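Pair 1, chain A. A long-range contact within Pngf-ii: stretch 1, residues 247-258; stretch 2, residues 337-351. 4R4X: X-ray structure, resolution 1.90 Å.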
# COMPACT_ATOMS: atom_id res chain seq x y z
N ARG A 247 10.11 -15.88 -12.17
CA ARG A 247 10.74 -16.37 -10.95
C ARG A 247 9.82 -16.28 -9.75
O ARG A 247 8.96 -15.41 -9.68
CB ARG A 247 12.00 -15.57 -10.63
CG ARG A 247 13.03 -15.55 -11.74
CD ARG A 247 13.51 -16.94 -12.16
NE ARG A 247 14.75 -16.83 -12.92
CZ ARG A 247 15.49 -17.86 -13.33
NH1 ARG A 247 15.12 -19.10 -13.05
NH2 ARG A 247 16.61 -17.64 -14.01
N THR A 248 10.02 -17.20 -8.82
CA THR A 248 9.34 -17.16 -7.56
C THR A 248 9.97 -16.06 -6.73
O THR A 248 11.21 -15.96 -6.66
CB THR A 248 9.50 -18.51 -6.83
OG1 THR A 248 8.98 -19.56 -7.68
CG2 THR A 248 8.75 -18.50 -5.52
N GLY A 249 9.10 -15.23 -6.17
CA GLY A 249 9.44 -14.15 -5.28
C GLY A 249 8.66 -14.17 -3.96
O GLY A 249 7.54 -14.69 -3.85
N ASP A 250 9.29 -13.59 -2.94
CA ASP A 250 8.64 -13.39 -1.65
C ASP A 250 9.16 -12.10 -1.06
O ASP A 250 10.35 -11.81 -1.15
CB ASP A 250 9.03 -14.50 -0.66
CG ASP A 250 7.92 -15.51 -0.40
OD1 ASP A 250 6.75 -15.30 -0.76
OD2 ASP A 250 8.24 -16.55 0.21
N VAL A 251 8.27 -11.36 -0.43
CA VAL A 251 8.62 -10.36 0.56
C VAL A 251 8.26 -11.02 1.88
O VAL A 251 7.13 -11.52 2.06
CB VAL A 251 7.83 -9.06 0.38
CG1 VAL A 251 8.22 -8.05 1.44
CG2 VAL A 251 8.07 -8.51 -1.02
N PHE A 252 9.23 -11.06 2.78
CA PHE A 252 9.11 -11.82 4.01
C PHE A 252 9.62 -11.03 5.19
O PHE A 252 10.37 -10.06 5.03
CB PHE A 252 9.86 -13.16 3.91
CG PHE A 252 11.35 -13.04 3.71
CD1 PHE A 252 11.89 -12.95 2.44
CD2 PHE A 252 12.21 -13.03 4.80
CE1 PHE A 252 13.26 -12.83 2.25
CE2 PHE A 252 13.58 -12.94 4.62
CZ PHE A 252 14.12 -12.82 3.34
N ILE A 253 9.14 -11.41 6.36
CA ILE A 253 9.70 -10.96 7.63
C ILE A 253 10.14 -12.19 8.42
O ILE A 253 9.69 -13.32 8.16
CB ILE A 253 8.73 -10.08 8.46
CG1 ILE A 253 7.44 -10.83 8.78
CG2 ILE A 253 8.39 -8.80 7.69
CD1 ILE A 253 6.52 -10.12 9.75
N ILE A 254 11.03 -11.96 9.40
CA ILE A 254 11.60 -13.05 10.16
C ILE A 254 11.14 -12.94 11.63
O ILE A 254 11.65 -12.08 12.37
CB ILE A 254 13.14 -13.06 10.06
CG1 ILE A 254 13.57 -13.25 8.61
CG2 ILE A 254 13.71 -14.18 10.93
CD1 ILE A 254 15.04 -13.11 8.35
N PRO A 255 10.20 -13.79 12.05
CA PRO A 255 9.87 -13.76 13.50
C PRO A 255 11.01 -14.31 14.37
O PRO A 255 11.51 -15.41 14.13
CB PRO A 255 8.63 -14.65 13.62
CG PRO A 255 8.16 -14.87 12.22
CD PRO A 255 9.36 -14.76 11.34
N GLN A 256 11.40 -13.54 15.38
CA GLN A 256 12.56 -13.86 16.21
C GLN A 256 12.16 -14.09 17.67
O GLN A 256 13.02 -14.01 18.57
CB GLN A 256 13.59 -12.74 16.10
CG GLN A 256 14.29 -12.72 14.75
CD GLN A 256 15.44 -11.73 14.73
OE1 GLN A 256 16.61 -12.11 14.81
NE2 GLN A 256 15.11 -10.46 14.65
N GLU A 257 10.89 -14.41 17.90
CA GLU A 257 10.36 -14.65 19.26
C GLU A 257 10.88 -15.92 19.92
O GLU A 257 10.81 -16.04 21.13
CB GLU A 257 8.83 -14.69 19.26
CG GLU A 257 8.14 -13.35 19.07
CD GLU A 257 8.24 -12.79 17.65
OE1 GLU A 257 8.27 -11.55 17.49
OE2 GLU A 257 8.33 -13.59 16.69
N ARG A 258 11.38 -16.89 19.16
CA ARG A 258 11.93 -18.11 19.76
C ARG A 258 13.44 -18.14 19.60
O ARG A 258 14.01 -17.26 18.94
CB ARG A 258 11.23 -19.33 19.17
CG ARG A 258 9.76 -19.32 19.56
CD ARG A 258 9.01 -20.57 19.21
NE ARG A 258 7.59 -20.39 19.53
CZ ARG A 258 6.68 -21.37 19.60
NH1 ARG A 258 7.00 -22.63 19.35
NH2 ARG A 258 5.44 -21.08 19.93
N PRO A 337 -0.24 -7.38 14.49
CA PRO A 337 0.33 -7.81 15.78
C PRO A 337 1.79 -8.27 15.71
O PRO A 337 2.50 -8.15 16.69
CB PRO A 337 -0.57 -8.97 16.20
CG PRO A 337 -1.87 -8.70 15.49
CD PRO A 337 -1.45 -8.14 14.15
N GLN A 338 2.23 -8.77 14.56
CA GLN A 338 3.60 -9.20 14.38
C GLN A 338 4.50 -8.02 13.99
O GLN A 338 5.70 -8.10 14.19
CB GLN A 338 3.65 -10.32 13.32
CG GLN A 338 5.00 -10.97 13.06
CD GLN A 338 5.52 -11.78 14.23
OE1 GLN A 338 6.71 -11.73 14.57
NE2 GLN A 338 4.64 -12.53 14.86
N LEU A 339 3.93 -6.94 13.46
CA LEU A 339 4.72 -5.79 12.97
C LEU A 339 4.81 -4.62 13.94
O LEU A 339 5.82 -3.93 13.99
CB LEU A 339 4.14 -5.27 11.67
CG LEU A 339 4.15 -6.22 10.47
CD1 LEU A 339 3.16 -5.71 9.42
CD2 LEU A 339 5.55 -6.32 9.89
N SER A 340 3.74 -4.39 14.69
CA SER A 340 3.58 -3.15 15.46
C SER A 340 4.72 -2.95 16.46
O SER A 340 5.04 -3.86 17.24
CB SER A 340 2.24 -3.15 16.21
OG SER A 340 2.00 -1.89 16.80
N GLY A 341 5.34 -1.78 16.40
CA GLY A 341 6.29 -1.33 17.41
C GLY A 341 7.56 -2.17 17.52
O GLY A 341 8.16 -2.22 18.59
N LYS A 342 7.95 -2.84 16.44
CA LYS A 342 9.10 -3.72 16.45
C LYS A 342 10.14 -3.24 15.47
O LYS A 342 9.81 -2.65 14.43
CB LYS A 342 8.73 -5.12 16.02
CG LYS A 342 7.85 -5.89 16.97
CD LYS A 342 8.00 -7.37 16.74
CE LYS A 342 7.41 -8.17 17.88
NZ LYS A 342 5.99 -8.49 17.60
N GLU A 343 11.39 -3.55 15.78
CA GLU A 343 12.43 -3.50 14.78
C GLU A 343 12.42 -4.87 14.11
O GLU A 343 12.71 -5.90 14.75
CB GLU A 343 13.80 -3.18 15.41
CG GLU A 343 14.90 -3.05 14.38
CD GLU A 343 16.20 -2.49 14.96
OE1 GLU A 343 16.54 -2.82 16.12
OE2 GLU A 343 16.87 -1.73 14.24
N ILE A 344 12.03 -4.91 12.85
CA ILE A 344 11.82 -6.19 12.15
C ILE A 344 12.93 -6.43 11.15
O ILE A 344 13.50 -5.47 10.62
CB ILE A 344 10.47 -6.21 11.42
CG1 ILE A 344 10.45 -5.22 10.25
CG2 ILE A 344 9.36 -5.93 12.41
CD1 ILE A 344 9.14 -5.17 9.46
N LEU A 345 13.25 -7.71 10.94
CA LEU A 345 14.05 -8.12 9.80
C LEU A 345 13.09 -8.38 8.64
O LEU A 345 12.26 -9.30 8.71
CB LEU A 345 14.82 -9.40 10.12
CG LEU A 345 15.91 -9.27 11.18
CD1 LEU A 345 16.34 -10.64 11.68
CD2 LEU A 345 17.12 -8.53 10.61
N ILE A 346 13.24 -7.59 7.58
CA ILE A 346 12.39 -7.65 6.38
C ILE A 346 13.24 -7.85 5.13
O ILE A 346 14.31 -7.22 4.97
CB ILE A 346 11.45 -6.42 6.26
CG1 ILE A 346 10.62 -6.47 4.96
CG2 ILE A 346 12.23 -5.11 6.31
CD1 ILE A 346 9.40 -5.58 5.00
N GLY A 347 12.80 -8.75 4.26
CA GLY A 347 13.59 -9.11 3.09
C GLY A 347 12.79 -9.35 1.84
O GLY A 347 11.57 -9.41 1.84
N ALA A 348 13.53 -9.45 0.74
CA ALA A 348 12.93 -9.80 -0.53
C ALA A 348 13.79 -10.89 -1.15
O ALA A 348 15.00 -10.88 -0.99
CB ALA A 348 12.86 -8.58 -1.42
N PHE A 349 13.13 -11.84 -1.79
CA PHE A 349 13.77 -12.97 -2.46
C PHE A 349 13.23 -13.05 -3.87
O PHE A 349 12.03 -12.94 -4.08
CB PHE A 349 13.44 -14.28 -1.72
CG PHE A 349 13.65 -15.54 -2.51
CD1 PHE A 349 14.92 -16.02 -2.79
CD2 PHE A 349 12.56 -16.30 -2.94
CE1 PHE A 349 15.10 -17.20 -3.50
CE2 PHE A 349 12.73 -17.49 -3.63
CZ PHE A 349 14.00 -17.95 -3.91
N ILE A 350 14.13 -13.20 -4.84
CA ILE A 350 13.75 -13.66 -6.18
C ILE A 350 14.75 -14.75 -6.58
O ILE A 350 15.94 -14.48 -6.81
CB ILE A 350 13.74 -12.52 -7.22
CG1 ILE A 350 12.75 -11.42 -6.81
CG2 ILE A 350 13.35 -13.11 -8.59
CD1 ILE A 350 12.81 -10.17 -7.66
N GLY A 351 14.28 -15.99 -6.64
CA GLY A 351 15.13 -17.10 -7.00
C GLY A 351 15.50 -17.01 -8.46
O GLY A 351 14.64 -17.15 -9.32
O HOH W 1 12.33 -18.84 -9.28
O HOH W 2 12.38 -9.09 15.01

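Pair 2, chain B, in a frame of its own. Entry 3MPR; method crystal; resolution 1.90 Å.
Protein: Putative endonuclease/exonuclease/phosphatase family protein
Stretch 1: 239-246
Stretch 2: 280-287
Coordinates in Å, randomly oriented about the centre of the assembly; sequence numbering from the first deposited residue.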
# COMPACT_ATOMS: atom_id res chain seq x y z
N LYS B 239 -2.38 4.89 14.68
CA LYS B 239 -2.82 5.81 13.64
C LYS B 239 -3.60 5.08 12.55
O LYS B 239 -4.67 5.53 12.12
CB LYS B 239 -1.63 6.54 13.03
CG LYS B 239 -0.77 7.30 14.03
CD LYS B 239 -1.36 8.66 14.37
CE LYS B 239 -1.31 9.60 13.16
NZ LYS B 239 -1.84 10.95 13.48
N ARG B 240 -3.07 3.95 12.08
CA ARG B 240 -3.66 3.35 10.88
C ARG B 240 -3.38 1.86 10.81
O ARG B 240 -2.32 1.40 11.21
CB ARG B 240 -3.15 4.08 9.63
CG ARG B 240 -3.83 3.69 8.31
CD ARG B 240 -3.70 4.81 7.26
NE ARG B 240 -2.31 5.07 6.89
CZ ARG B 240 -1.92 5.96 5.99
NH1 ARG B 240 -2.81 6.72 5.35
NH2 ARG B 240 -0.61 6.11 5.74
N TYR B 241 -4.36 1.13 10.29
CA TYR B 241 -4.28 -0.31 10.12
C TYR B 241 -4.61 -0.58 8.67
O TYR B 241 -5.57 -0.02 8.12
CB TYR B 241 -5.29 -0.99 11.05
CG TYR B 241 -5.56 -2.47 10.80
CD1 TYR B 241 -6.39 -2.88 9.75
CD2 TYR B 241 -5.03 -3.45 11.64
CE1 TYR B 241 -6.67 -4.21 9.53
CE2 TYR B 241 -5.30 -4.81 11.43
CZ TYR B 241 -6.12 -5.18 10.38
OH TYR B 241 -6.40 -6.51 10.16
N GLY B 242 -3.82 -1.43 8.03
CA GLY B 242 -4.12 -1.85 6.67
C GLY B 242 -3.81 -3.32 6.45
O GLY B 242 -2.85 -3.85 6.99
N VAL B 243 -4.67 -3.98 5.68
CA VAL B 243 -4.35 -5.28 5.13
C VAL B 243 -3.97 -5.08 3.67
O VAL B 243 -4.74 -4.51 2.88
CB VAL B 243 -5.57 -6.22 5.23
CG1 VAL B 243 -5.29 -7.53 4.54
CG2 VAL B 243 -5.93 -6.46 6.69
N LEU B 244 -2.78 -5.54 3.29
CA LEU B 244 -2.27 -5.29 1.95
C LEU B 244 -2.58 -6.48 1.04
O LEU B 244 -2.05 -7.57 1.22
CB LEU B 244 -0.77 -5.00 2.01
CG LEU B 244 -0.43 -3.96 3.11
CD1 LEU B 244 1.07 -3.67 3.19
CD2 LEU B 244 -1.21 -2.67 2.91
N THR B 245 -3.44 -6.24 0.06
CA THR B 245 -3.97 -7.30 -0.81
C THR B 245 -3.20 -7.42 -2.13
O THR B 245 -3.66 -8.10 -3.06
CB THR B 245 -5.47 -7.04 -1.11
OG1 THR B 245 -5.64 -5.78 -1.76
CG2 THR B 245 -6.28 -7.04 0.19
N ASP B 246 -2.03 -6.80 -2.20
CA ASP B 246 -1.26 -6.71 -3.44
C ASP B 246 -1.11 -8.12 -4.02
O ASP B 246 -0.89 -9.07 -3.27
CB ASP B 246 0.15 -6.16 -3.20
CG ASP B 246 0.17 -4.82 -2.48
OD1 ASP B 246 -0.71 -4.56 -1.62
OD2 ASP B 246 1.12 -4.04 -2.74
N HIS B 280 -1.02 -15.69 3.61
CA HIS B 280 -1.67 -14.65 4.39
C HIS B 280 -1.45 -13.30 3.69
O HIS B 280 -0.57 -13.17 2.84
CB HIS B 280 -1.07 -14.54 5.80
CG HIS B 280 -1.29 -15.75 6.65
ND1 HIS B 280 -0.79 -17.00 6.33
CD2 HIS B 280 -1.90 -15.89 7.85
CE1 HIS B 280 -1.12 -17.86 7.28
NE2 HIS B 280 -1.79 -17.21 8.22
N PHE B 281 -2.24 -12.31 4.08
CA PHE B 281 -1.93 -10.93 3.72
C PHE B 281 -1.14 -10.30 4.86
O PHE B 281 -1.41 -10.59 6.01
CB PHE B 281 -3.20 -10.12 3.52
CG PHE B 281 -4.03 -10.60 2.36
CD1 PHE B 281 -3.49 -10.68 1.10
CD2 PHE B 281 -5.36 -10.95 2.54
CE1 PHE B 281 -4.24 -11.12 0.03
CE2 PHE B 281 -6.12 -11.39 1.47
CZ PHE B 281 -5.55 -11.48 0.22
N PRO B 282 -0.17 -9.42 4.54
CA PRO B 282 0.50 -8.69 5.63
C PRO B 282 -0.45 -7.73 6.32
O PRO B 282 -1.33 -7.15 5.70
CB PRO B 282 1.60 -7.90 4.90
CG PRO B 282 1.15 -7.80 3.50
CD PRO B 282 0.33 -9.03 3.21
N VAL B 283 -0.27 -7.56 7.63
CA VAL B 283 -0.98 -6.55 8.36
C VAL B 283 0.01 -5.43 8.65
O VAL B 283 1.07 -5.67 9.22
CB VAL B 283 -1.52 -7.09 9.70
CG1 VAL B 283 -2.07 -5.96 10.56
CG2 VAL B 283 -2.59 -8.18 9.47
N LYS B 284 -0.31 -4.21 8.23
CA LYS B 284 0.60 -3.08 8.41
C LYS B 284 -0.04 -2.06 9.34
O LYS B 284 -1.17 -1.62 9.12
CB LYS B 284 0.93 -2.44 7.06
CG LYS B 284 1.65 -1.11 7.18
CD LYS B 284 1.90 -0.45 5.84
CE LYS B 284 2.19 1.05 6.01
NZ LYS B 284 2.72 1.68 4.74
N VAL B 285 0.69 -1.67 10.38
CA VAL B 285 0.16 -0.72 11.37
C VAL B 285 1.13 0.44 11.59
O VAL B 285 2.34 0.23 11.72
CB VAL B 285 -0.14 -1.42 12.71
CG1 VAL B 285 -0.44 -0.38 13.82
CG2 VAL B 285 -1.31 -2.42 12.54
N GLU B 286 0.60 1.66 11.61
CA GLU B 286 1.41 2.84 11.81
C GLU B 286 1.12 3.35 13.21
O GLU B 286 -0.03 3.56 13.58
CB GLU B 286 1.11 3.90 10.74
CG GLU B 286 1.62 3.47 9.35
CD GLU B 286 0.78 4.02 8.20
OE1 GLU B 286 1.15 5.06 7.64
OE2 GLU B 286 -0.24 3.39 7.86
N LEU B 287 2.19 3.50 14.00
CA LEU B 287 2.05 3.85 15.40
C LEU B 287 2.74 5.17 15.70
O LEU B 287 3.67 5.56 15.00
CB LEU B 287 2.72 2.77 16.27
CG LEU B 287 2.17 1.36 16.14
CD1 LEU B 287 3.07 0.39 16.90
CD2 LEU B 287 0.74 1.29 16.66

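Pair 1 and pair 2 are both built from two antiparallel strands laid side by side. Superposing the N, CA and C atoms of 14 central residues gives an RMSD of 0.9 Å; the strand directions differ by 169° in pair 1 and 174° in pair 2, with the axes approaching to 4.7 and 4.8 Å. The register is the same. Asp A250, Val A251, Phe A252 and Ile A253 fall on Arg B240, Tyr B241, Gly B242 and Val B243, while Phe A349, Ala A348, Gly A347 and Ile A346 fall on Glu B286, Val B285, Lys B284 and Val B283.

The backbone ladder matches closely through the middle, but at its outer rung Asp A250 N donates to Phe A349 O at 3.0 Å, whereas Arg B240 N makes only a weak bond to Glu B286 O (3.4 Å), which also accepts from Lys B239 N at 2.9 Å. In pair 1, Phe A252 N donates to Gly A347 O (3.0 Å) and Gly A347 N to Phe A252 O (2.9 Å); at the matched positions of pair 2, Gly B242 N donates to Lys B284 O (2.9 Å) and Lys B284 N to Gly B242 O (2.8 Å). One step along, Ile A254 N reaches Leu A345 O at 3.0 Å and Leu B244 N reaches Pro B282 O at 3.2 Å. Between these stretches only the carbonyl of Pro B282 takes part, and proline's lack of an N-H costs the ladder no bond. Side chains also meet here, Ile A254 CB lying 4.0 Å from Leu A345 CB and Leu B244 CB 3.7 Å from Pro B282 CG.

One face carries Val A251, Ile A253, Ile A346 and Ala A348 in pair 1, and Tyr B241, Val B243, Val B283 and Val B285 in pair 2. Its most faithful match is Ile A346 with Val B283, whose side-chain centres lie 0.5 Å apart, followed by Ile A253 with Val B243 at 0.6 Å. The bulk is distributed differently around them. Val A251 is small and barely reaches its diagonal neighbour, CG1 lying 4.5 Å from Ile A346 CD1, whereas the ring of Tyr B241 spans two valines, with CE2 3.5 Å from Val B283 CG1 and CD2 4.0 Å from Val B285 CG2. Ile A253 packs CG2 at 4.1 Å from both Ile A344 CD1 and Ile A346 CB; Val B243 instead sets CG1 3.5 Å from CB of Phe B281, the counterpart of Ile A344.

On the other face, each pair sets a glycine opposite a larger residue, but on opposite strands. In pair 1 the glycine is Gly A347, and the Phe A252 ring lies over it, with Gly A347 CA 3.9 Å from the ring centroid in a CH-pi contact. A CB on Gly A347 would come within 2.5 Å of Phe A252 CZ, so the ring occupies the space a side chain would need. In pair 2 the glycine is Gly B242, and Lys B284 starts on this face before its end leads away.

The next rung contrasts most in chemistry. Asp A250 faces Phe A349, whose CB also meets Phe A252 CE1 at 4.2 Å. Arg B240 and Glu B286 form a two-pronged salt bridge, Arg B240 NE to Glu B286 OE2 and Arg B240 NH2 to Glu B286 OE1, both 2.8 Å. Phe A349 and Glu B286 thus start from the same backbone position, but one packs against Phe A252 and the other pairs with Arg B240, the counterpart of Asp A250.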